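Local atomic coordinates of anthranilate-CoA ligase (Stigmatella aurantiaca, PDB entry 4WV3), a protein that belongs to the ANL superfamily of AMP-binding enzymes, in which a large N-terminal portion and a smaller C-terminal domain meet around a ligand pocket. Residues Gln197-Asn202 and Asn322-Ile327; Leu218-Gly223 and Thr502-Ile507; Gly205-Asp210 and Ser286-Val291. All blocks are in the same frame, centred on the assembly; numbering follows the deposited sequence.

Interaction 1 of 3, residues Gln197-Asn202 and Asn322-Ile327; sequences QLWGVN and NFHIFI. With 3UK (5'-O-[(S)-[(2-aminobenzoyl)oxy](hydroxy)phosphoryl]adenosine), chain C.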
# COMPACT_ATOMS: atom_id res chain seq x y z
N GLN A 197 6.98 -12.68 -8.89
CA GLN A 197 7.95 -13.76 -8.75
C GLN A 197 8.95 -13.47 -7.64
O GLN A 197 9.18 -14.30 -6.76
CB GLN A 197 8.69 -14.00 -10.07
CG GLN A 197 9.62 -15.20 -10.05
CD GLN A 197 8.87 -16.51 -9.91
OE1 GLN A 197 7.90 -16.76 -10.64
NE2 GLN A 197 9.30 -17.35 -8.98
N LEU A 198 9.54 -12.27 -7.68
CA LEU A 198 10.61 -11.91 -6.76
C LEU A 198 10.20 -11.91 -5.29
O LEU A 198 10.97 -12.33 -4.42
CB LEU A 198 11.21 -10.55 -7.13
CG LEU A 198 12.01 -10.50 -8.44
CD1 LEU A 198 12.55 -9.10 -8.70
CD2 LEU A 198 13.14 -11.52 -8.42
N TRP A 199 8.98 -11.46 -5.00
CA TRP A 199 8.50 -11.44 -3.62
C TRP A 199 7.34 -12.41 -3.39
O TRP A 199 7.37 -13.19 -2.43
CB TRP A 199 8.10 -10.03 -3.19
CG TRP A 199 7.68 -9.98 -1.75
CD1 TRP A 199 8.48 -9.79 -0.67
CD2 TRP A 199 6.35 -10.13 -1.24
NE1 TRP A 199 7.74 -9.81 0.48
CE2 TRP A 199 6.42 -10.02 0.16
CE3 TRP A 199 5.10 -10.35 -1.84
CZ2 TRP A 199 5.30 -10.12 0.97
CZ3 TRP A 199 3.99 -10.45 -1.03
CH2 TRP A 199 4.09 -10.33 0.36
N GLY A 200 6.33 -12.35 -4.25
CA GLY A 200 5.14 -13.16 -4.10
C GLY A 200 5.42 -14.65 -3.99
O GLY A 200 4.84 -15.34 -3.15
N VAL A 201 6.32 -15.14 -4.84
CA VAL A 201 6.66 -16.55 -4.86
C VAL A 201 7.93 -16.85 -4.07
O VAL A 201 7.92 -17.68 -3.16
CB VAL A 201 6.84 -17.06 -6.31
CG1 VAL A 201 7.29 -18.51 -6.32
CG2 VAL A 201 5.55 -16.88 -7.09
N ASN A 202 9.01 -16.16 -4.41
CA ASN A 202 10.32 -16.44 -3.81
C ASN A 202 10.42 -16.13 -2.32
O ASN A 202 11.24 -16.72 -1.62
CB ASN A 202 11.42 -15.70 -4.58
CG ASN A 202 11.50 -16.12 -6.03
OD1 ASN A 202 10.96 -17.15 -6.43
ND2 ASN A 202 12.19 -15.31 -6.84
N ASN A 322 8.59 1.18 -6.59
CA ASN A 322 9.10 -0.16 -6.86
C ASN A 322 7.95 -1.15 -7.06
O ASN A 322 8.17 -2.34 -7.30
CB ASN A 322 9.99 -0.63 -5.70
CG ASN A 322 10.75 -1.90 -6.03
OD1 ASN A 322 11.37 -2.01 -7.09
ND2 ASN A 322 10.69 -2.88 -5.14
N PHE A 323 6.73 -0.65 -6.96
CA PHE A 323 5.55 -1.50 -7.11
C PHE A 323 5.25 -2.25 -5.82
O PHE A 323 4.16 -2.13 -5.26
CB PHE A 323 5.74 -2.48 -8.26
CG PHE A 323 4.46 -3.10 -8.75
CD1 PHE A 323 3.60 -2.39 -9.57
CD2 PHE A 323 4.11 -4.39 -8.38
CE1 PHE A 323 2.42 -2.96 -10.02
CE2 PHE A 323 2.94 -4.96 -8.83
CZ PHE A 323 2.09 -4.24 -9.65
N HIS A 324 6.21 -3.03 -5.35
CA HIS A 324 6.04 -3.81 -4.12
C HIS A 324 7.30 -3.98 -3.26
O HIS A 324 8.29 -3.27 -3.44
CB HIS A 324 5.44 -5.17 -4.47
CG HIS A 324 4.41 -5.64 -3.48
ND1 HIS A 324 4.71 -6.50 -2.45
CD2 HIS A 324 3.09 -5.35 -3.36
CE1 HIS A 324 3.62 -6.73 -1.74
NE2 HIS A 324 2.63 -6.05 -2.27
N ILE A 325 7.24 -4.94 -2.35
CA ILE A 325 8.24 -5.12 -1.30
C ILE A 325 9.64 -5.45 -1.81
O ILE A 325 9.81 -6.31 -2.69
CB ILE A 325 7.78 -6.19 -0.28
CG1 ILE A 325 6.47 -5.76 0.38
CG2 ILE A 325 8.85 -6.43 0.77
CD1 ILE A 325 5.99 -6.70 1.46
N PHE A 326 10.65 -4.78 -1.26
CA PHE A 326 12.04 -5.01 -1.64
C PHE A 326 12.90 -5.49 -0.46
O PHE A 326 14.01 -6.00 -0.66
CB PHE A 326 12.66 -3.77 -2.30
CG PHE A 326 12.45 -2.50 -1.53
CD1 PHE A 326 13.43 -2.03 -0.67
CD2 PHE A 326 11.28 -1.76 -1.67
CE1 PHE A 326 13.24 -0.85 0.04
CE2 PHE A 326 11.09 -0.59 -0.97
CZ PHE A 326 12.07 -0.13 -0.11
N ILE A 327 12.40 -5.30 0.76
CA ILE A 327 13.01 -5.88 1.95
C ILE A 327 11.92 -6.53 2.79
O ILE A 327 10.98 -5.86 3.20
CB ILE A 327 13.70 -4.82 2.84
CG1 ILE A 327 14.55 -3.86 2.00
CG2 ILE A 327 14.54 -5.49 3.92
CD1 ILE A 327 15.10 -2.70 2.80
C10 3UK C . 6.94 3.22 4.09
C15 3UK C . 7.34 1.10 5.34
C17 3UK C . 8.52 0.50 7.30
C21 3UK C . 8.32 3.54 3.61
C26 3UK C . 3.99 -0.17 -0.09
C28 3UK C . 4.33 -2.47 0.56
O01 3UK C . 3.44 1.73 1.29
C02 3UK C . 3.94 1.37 0.25
O03 3UK C . 4.12 2.30 -0.82
P04 3UK C . 3.93 3.86 -0.58
O05 3UK C . 4.16 4.60 -1.94
O06 3UK C . 4.99 4.44 0.48
C07 3UK C . 6.24 3.75 0.69
C08 3UK C . 6.81 4.21 2.00
O09 3UK C . 6.03 3.66 3.09
N11 3UK C . 6.79 1.81 4.29
C12 3UK C . 6.08 0.96 3.49
N13 3UK C . 6.17 -0.29 4.02
C14 3UK C . 6.94 -0.23 5.17
N16 3UK C . 8.11 1.44 6.40
N18 3UK C . 8.18 -0.77 7.19
C19 3UK C . 7.41 -1.19 6.17
N20 3UK C . 7.05 -2.56 6.06
O22 3UK C . 8.76 4.76 4.19
C23 3UK C . 8.18 3.70 2.17
O24 3UK C . 9.14 4.66 1.68
O25 3UK C . 2.52 4.14 -0.11
C27 3UK C . 4.28 -1.09 0.88
C29 3UK C . 4.08 -2.90 -0.79
C30 3UK C . 3.80 -1.98 -1.77
C31 3UK C . 3.75 -0.60 -1.44
N32 3UK C . 3.45 0.38 -2.48
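Trp199, on helix 191-204, and Ile325, on strand 325-328, mark the closest approach of the two backbones, with Trp199 CA 6.7 Å from Ile325 CA. No hydrogen bond crosses the gap, and the indole carries the contact. With CG anti to the backbone N (chi1 -177°), it stands off its helix and takes both partners on one face. Ile325 CB sits over the five-membered ring, 3.8 Å from its centroid and 17° off the normal, a CH-pi contact. CG2 and the end of the longer branch, CD1, both rest on the indole, CD1 3.5 Å from Trp199 CZ2, while CG1 passes 3.9 Å from 3UK C29. His324 approaches the six-membered ring at a slant, its CE1 3.8 Å from Trp199 CZ3, with the ring planes at 46°, an oblique pair that is neither stacked nor edge-to-face. Over one face of the imidazole lies 3UK C29, 3.6 Å above the centre of the ring plane. Ser328 OG bonds to Trp199 NE1 and Phe222 O to His324 NE2, so each ring is tethered at a nitrogen. Helix 191-204 thus supplies a second-shell tryptophan behind His324 and Ile325, which line the ligand pocket of this ANL enzyme.

Interaction 2 of 3, residues Leu218-Gly223 and Thr502-Ile507; sequences LFFTFG and TATGKI. With 3UK (5'-O-[(S)-[(2-aminobenzoyl)oxy](hydroxy)phosphoryl]adenosine), chain C.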
# COMPACT_ATOMS: atom_id res chain seq x y z
N LEU A 218 -7.21 -1.70 -3.94
CA LEU A 218 -6.59 -2.04 -5.21
C LEU A 218 -5.88 -0.87 -5.89
O LEU A 218 -5.14 -1.06 -6.85
CB LEU A 218 -7.61 -2.69 -6.16
CG LEU A 218 -8.11 -4.07 -5.72
CD1 LEU A 218 -9.28 -4.52 -6.58
CD2 LEU A 218 -6.98 -5.09 -5.78
N PHE A 219 -6.12 0.35 -5.40
CA PHE A 219 -5.37 1.50 -5.91
C PHE A 219 -4.02 1.62 -5.21
O PHE A 219 -3.11 2.29 -5.69
CB PHE A 219 -6.18 2.80 -5.81
CG PHE A 219 -6.67 3.12 -4.42
CD1 PHE A 219 -5.82 3.69 -3.48
CD2 PHE A 219 -7.99 2.89 -4.07
CE1 PHE A 219 -6.28 3.99 -2.21
CE2 PHE A 219 -8.45 3.20 -2.80
CZ PHE A 219 -7.59 3.75 -1.87
N PHE A 220 -3.91 0.95 -4.06
CA PHE A 220 -2.66 0.85 -3.33
C PHE A 220 -1.92 -0.38 -3.85
O PHE A 220 -2.44 -1.49 -3.76
CB PHE A 220 -2.95 0.70 -1.83
CG PHE A 220 -1.74 0.88 -0.96
CD1 PHE A 220 -0.56 1.40 -1.46
CD2 PHE A 220 -1.79 0.52 0.38
CE1 PHE A 220 0.55 1.56 -0.65
CE2 PHE A 220 -0.69 0.67 1.20
CZ PHE A 220 0.48 1.19 0.68
N THR A 221 -0.72 -0.18 -4.38
CA THR A 221 0.03 -1.28 -5.00
C THR A 221 0.37 -2.40 -4.02
O THR A 221 0.66 -3.53 -4.43
CB THR A 221 1.32 -0.80 -5.70
OG1 THR A 221 2.15 -0.09 -4.77
CG2 THR A 221 0.98 0.11 -6.87
N PHE A 222 0.34 -2.09 -2.73
CA PHE A 222 0.50 -3.10 -1.70
C PHE A 222 -0.65 -4.10 -1.79
O PHE A 222 -0.46 -5.31 -1.66
CB PHE A 222 0.54 -2.46 -0.31
CG PHE A 222 0.55 -3.44 0.82
CD1 PHE A 222 1.39 -4.54 0.80
CD2 PHE A 222 -0.28 -3.26 1.92
CE1 PHE A 222 1.40 -5.45 1.84
CE2 PHE A 222 -0.27 -4.16 2.97
CZ PHE A 222 0.57 -5.26 2.93
N GLY A 223 -1.85 -3.59 -2.05
CA GLY A 223 -3.02 -4.42 -2.24
C GLY A 223 -3.14 -4.94 -3.66
O GLY A 223 -3.58 -6.07 -3.88
N THR A 502 -3.65 8.55 6.09
CA THR A 502 -3.90 8.42 4.67
C THR A 502 -4.81 7.22 4.44
O THR A 502 -5.15 6.51 5.38
CB THR A 502 -2.59 8.19 3.88
OG1 THR A 502 -2.02 6.93 4.26
CG2 THR A 502 -1.60 9.30 4.16
N ALA A 503 -5.19 6.99 3.19
CA ALA A 503 -6.03 5.84 2.86
C ALA A 503 -5.18 4.60 2.63
O ALA A 503 -5.68 3.56 2.20
CB ALA A 503 -6.89 6.14 1.65
N THR A 504 -3.89 4.71 2.91
CA THR A 504 -2.96 3.60 2.73
C THR A 504 -2.44 3.10 4.07
O THR A 504 -1.47 2.35 4.13
CB THR A 504 -1.77 4.00 1.83
OG1 THR A 504 -1.09 5.13 2.41
CG2 THR A 504 -2.26 4.37 0.44
N GLY A 505 -3.09 3.52 5.15
CA GLY A 505 -2.76 3.05 6.48
C GLY A 505 -1.53 3.70 7.08
O GLY A 505 -0.85 3.10 7.92
N LYS A 506 -1.23 4.92 6.64
CA LYS A 506 -0.08 5.65 7.16
C LYS A 506 -0.53 6.73 8.14
O LYS A 506 -1.70 7.11 8.17
CB LYS A 506 0.72 6.30 6.03
CG LYS A 506 1.30 5.32 5.03
CD LYS A 506 2.08 6.04 3.95
CE LYS A 506 2.60 5.08 2.90
NZ LYS A 506 3.52 4.06 3.47
N ILE A 507 0.41 7.24 8.93
CA ILE A 507 0.14 8.37 9.81
C ILE A 507 0.81 9.62 9.26
O ILE A 507 2.02 9.65 9.05
CB ILE A 507 0.63 8.11 11.24
CG1 ILE A 507 -0.18 6.99 11.89
CG2 ILE A 507 0.54 9.37 12.08
CD1 ILE A 507 0.19 6.72 13.33
C10 3UK C . 6.94 3.22 4.09
C15 3UK C . 7.34 1.10 5.34
C17 3UK C . 8.52 0.50 7.30
C21 3UK C . 8.32 3.54 3.61
C26 3UK C . 3.99 -0.17 -0.09
C28 3UK C . 4.33 -2.47 0.56
O01 3UK C . 3.44 1.73 1.29
C02 3UK C . 3.94 1.37 0.25
O03 3UK C . 4.12 2.30 -0.82
P04 3UK C . 3.93 3.86 -0.58
O05 3UK C . 4.16 4.60 -1.94
O06 3UK C . 4.99 4.44 0.48
C07 3UK C . 6.24 3.75 0.69
C08 3UK C . 6.81 4.21 2.00
O09 3UK C . 6.03 3.66 3.09
N11 3UK C . 6.79 1.81 4.29
C12 3UK C . 6.08 0.96 3.49
N13 3UK C . 6.17 -0.29 4.02
C14 3UK C . 6.94 -0.23 5.17
N16 3UK C . 8.11 1.44 6.40
N18 3UK C . 8.18 -0.77 7.19
C19 3UK C . 7.41 -1.19 6.17
N20 3UK C . 7.05 -2.56 6.06
O22 3UK C . 8.76 4.76 4.19
C23 3UK C . 8.18 3.70 2.17
O24 3UK C . 9.14 4.66 1.68
O25 3UK C . 2.52 4.14 -0.11
C27 3UK C . 4.28 -1.09 0.88
C29 3UK C . 4.08 -2.90 -0.79
C30 3UK C . 3.80 -1.98 -1.77
C31 3UK C . 3.75 -0.60 -1.44
N32 3UK C . 3.45 0.38 -2.48
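Phe220 and Thr504 form the centre of a contact made by van der Waals and CH-pi packing, which no direct hydrogen bond crosses. Thr504 CB lies over the phenyl face, 3.7 Å from the ring centroid and 18° off the normal, which meets the geometry of a CH-pi contact, and its CG2 lies alongside CG of the same ring. The opposite face is covered by Phe222 CB, so the ring is sandwiched between the start of helix 221-234 and the loop 502-507. Farther out, Ala503 CB meets the edge of the Phe219 ring, 4.3 Å from CZ.

Hydrogen bonds within 502-507 shape the loop: a type I turn spans Thr502 to Gly505, Thr502 OG1 and Thr504 OG1 share a hydrogen bond of 2.7 Å, and Lys506 N donates to Thr502 OG1.

A further group of bonds goes to the ligand. Lys506, straight until a bend at chi4 (-61°), brings NZ to 3UK O09 at 2.6 Å and to 3UK O01 at 3.2 Å, with a weak bond to 3UK O06. From the other segment, Thr221 OG1 accepts from 3UK N32 at 2.7 Å, while Phe220 turns its ring edge to 3UK O01. Lys506, in a TATGK sequence that matches the C-terminal lysine motif (A10) of ANL enzymes, meets the ligand beside Phe220 of the N-terminal portion, as expected of their interdomain active-site cleft.

Interaction 3 of 3, residues Gly205-Asp210 and Ser286-Val291; sequences GLRESD and SLRLCV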
# COMPACT_ATOMS: atom_id res chain seq x y z
N GLY A 205 5.92 -17.05 -0.70
CA GLY A 205 5.65 -18.45 -0.96
C GLY A 205 4.21 -18.71 -1.36
O GLY A 205 3.63 -19.73 -0.99
N LEU A 206 3.64 -17.79 -2.13
CA LEU A 206 2.28 -17.95 -2.63
C LEU A 206 2.17 -19.16 -3.55
O LEU A 206 3.04 -19.39 -4.40
CB LEU A 206 1.82 -16.70 -3.38
CG LEU A 206 1.13 -15.62 -2.55
CD1 LEU A 206 0.62 -14.50 -3.45
CD2 LEU A 206 -0.00 -16.22 -1.74
N ARG A 207 1.10 -19.93 -3.38
CA ARG A 207 0.87 -21.11 -4.21
C ARG A 207 -0.58 -21.17 -4.69
O ARG A 207 -1.41 -20.36 -4.28
CB ARG A 207 1.25 -22.38 -3.44
CG ARG A 207 0.65 -22.47 -2.05
CD ARG A 207 1.57 -23.23 -1.11
NE ARG A 207 1.00 -23.39 0.22
CZ ARG A 207 1.68 -23.80 1.29
NH1 ARG A 207 2.97 -24.08 1.19
NH2 ARG A 207 1.07 -23.91 2.46
N GLU A 208 -0.87 -22.13 -5.56
CA GLU A 208 -2.19 -22.24 -6.19
C GLU A 208 -3.31 -22.52 -5.19
O GLU A 208 -4.46 -22.11 -5.40
CB GLU A 208 -2.15 -23.32 -7.28
CG GLU A 208 -3.44 -23.48 -8.07
CD GLU A 208 -4.33 -24.57 -7.50
OE1 GLU A 208 -3.84 -25.39 -6.70
OE2 GLU A 208 -5.53 -24.60 -7.85
N SER A 209 -2.98 -23.21 -4.10
CA SER A 209 -3.98 -23.56 -3.09
C SER A 209 -4.31 -22.39 -2.16
O SER A 209 -5.24 -22.48 -1.36
CB SER A 209 -3.50 -24.76 -2.27
OG SER A 209 -2.26 -24.48 -1.64
N ASP A 210 -3.54 -21.31 -2.26
CA ASP A 210 -3.74 -20.15 -1.40
C ASP A 210 -4.94 -19.31 -1.79
O ASP A 210 -5.48 -19.43 -2.89
CB ASP A 210 -2.48 -19.27 -1.39
CG ASP A 210 -1.43 -19.77 -0.42
OD1 ASP A 210 -1.80 -20.27 0.66
OD2 ASP A 210 -0.23 -19.65 -0.74
N SER A 286 -8.31 -20.31 8.89
CA SER A 286 -7.92 -20.51 7.50
C SER A 286 -6.59 -19.83 7.19
O SER A 286 -5.86 -20.24 6.28
CB SER A 286 -9.01 -20.01 6.55
OG SER A 286 -9.28 -18.64 6.76
N LEU A 287 -6.27 -18.80 7.97
CA LEU A 287 -5.02 -18.07 7.82
C LEU A 287 -3.81 -18.95 8.11
O LEU A 287 -3.77 -19.63 9.13
CB LEU A 287 -5.01 -16.85 8.75
CG LEU A 287 -5.22 -15.47 8.13
CD1 LEU A 287 -6.28 -15.50 7.04
CD2 LEU A 287 -5.61 -14.47 9.22
N ARG A 288 -2.84 -18.94 7.20
CA ARG A 288 -1.58 -19.63 7.44
C ARG A 288 -0.45 -18.62 7.54
O ARG A 288 0.58 -18.88 8.15
CB ARG A 288 -1.29 -20.66 6.33
CG ARG A 288 -0.89 -20.06 4.99
CD ARG A 288 -0.61 -21.15 3.96
NE ARG A 288 -0.14 -20.61 2.69
CZ ARG A 288 1.14 -20.48 2.36
NH1 ARG A 288 2.09 -20.85 3.21
NH2 ARG A 288 1.48 -19.99 1.17
N LEU A 289 -0.67 -17.45 6.94
CA LEU A 289 0.30 -16.37 6.98
C LEU A 289 -0.38 -15.01 6.92
O LEU A 289 -1.45 -14.86 6.32
CB LEU A 289 1.29 -16.48 5.81
CG LEU A 289 2.49 -17.42 5.99
CD1 LEU A 289 3.35 -17.41 4.74
CD2 LEU A 289 3.30 -17.01 7.21
N CYS A 290 0.24 -14.02 7.56
CA CYS A 290 -0.24 -12.65 7.48
C CYS A 290 0.90 -11.74 7.02
O CYS A 290 2.07 -12.03 7.25
CB CYS A 290 -0.77 -12.18 8.84
SG CYS A 290 -2.32 -12.96 9.34
N VAL A 291 0.54 -10.65 6.35
CA VAL A 291 1.53 -9.71 5.83
C VAL A 291 1.23 -8.30 6.31
O VAL A 291 0.08 -7.86 6.31
CB VAL A 291 1.56 -9.74 4.28
CG1 VAL A 291 2.62 -8.79 3.75
CG2 VAL A 291 1.80 -11.15 3.77
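Arg288 grips the carboxylate of Asp210 side-on in a two-bonded salt bridge, NE to OD1 and NH2 to OD2, each at 2.6 Å. Both oxygens use their syn lone pairs, and the Arg288 chain, extended from CG to NE, turns at chi4 (94°) to set its guanidinium nearly coplanar with the carboxylate, the planes only 3° apart. NH2 also donates to Gly205 O at 3.1 Å, another acceptor near the guanidinium plane. Asp210 OD2 takes a further bond on its anti side from Arg207 N (3.0 Å), within the type I turn Arg207-Asp210, and OD1 one from Thr261 OG1, so at least four donors hold the carboxylate. Gly205-Asp210 leads into strand 211-214 and Ser286-Val291 runs into and along strand 289-292, with strand 262-265 between them in the mixed sheet, so the ion pair spans next-but-one parallel strands. Above the bridge, the guanidinium of Arg207 stacks on that of Arg288, centres 3.5 Å apart and planes at 16°, the two chains arriving from opposite directions. Asp210, bonded in the plane of the Arg288 guanidinium, probably lessens the cost of bringing the cations together. Beneath, Leu206 packs onto Ile262 and Phe230, and Leu289 onto Ile262.

Interaction 1 is fully buried, whereas interactions 2 and 3 are only partly so, and their chemistry follows: apolar and aromatic in 1, aromatic packing beside ligand-bound polar groups in 2, charged in 3. Interactions 1 and 2 both border the ligand, their centres about 17 Å apart, and Phe323 O with Thr221 OG1 ties them together. Interaction 2 joins the two family regions; the other pairs lie within one. Interaction 3, nested along the chain inside the loop closed by interaction 1, reaches the same mixed sheet, and Gly200 and Leu206 link the two by a backbone hydrogen bond. Val291 touches both Trp199 and Phe222, connecting the strand of interaction 3 to the other two contacts.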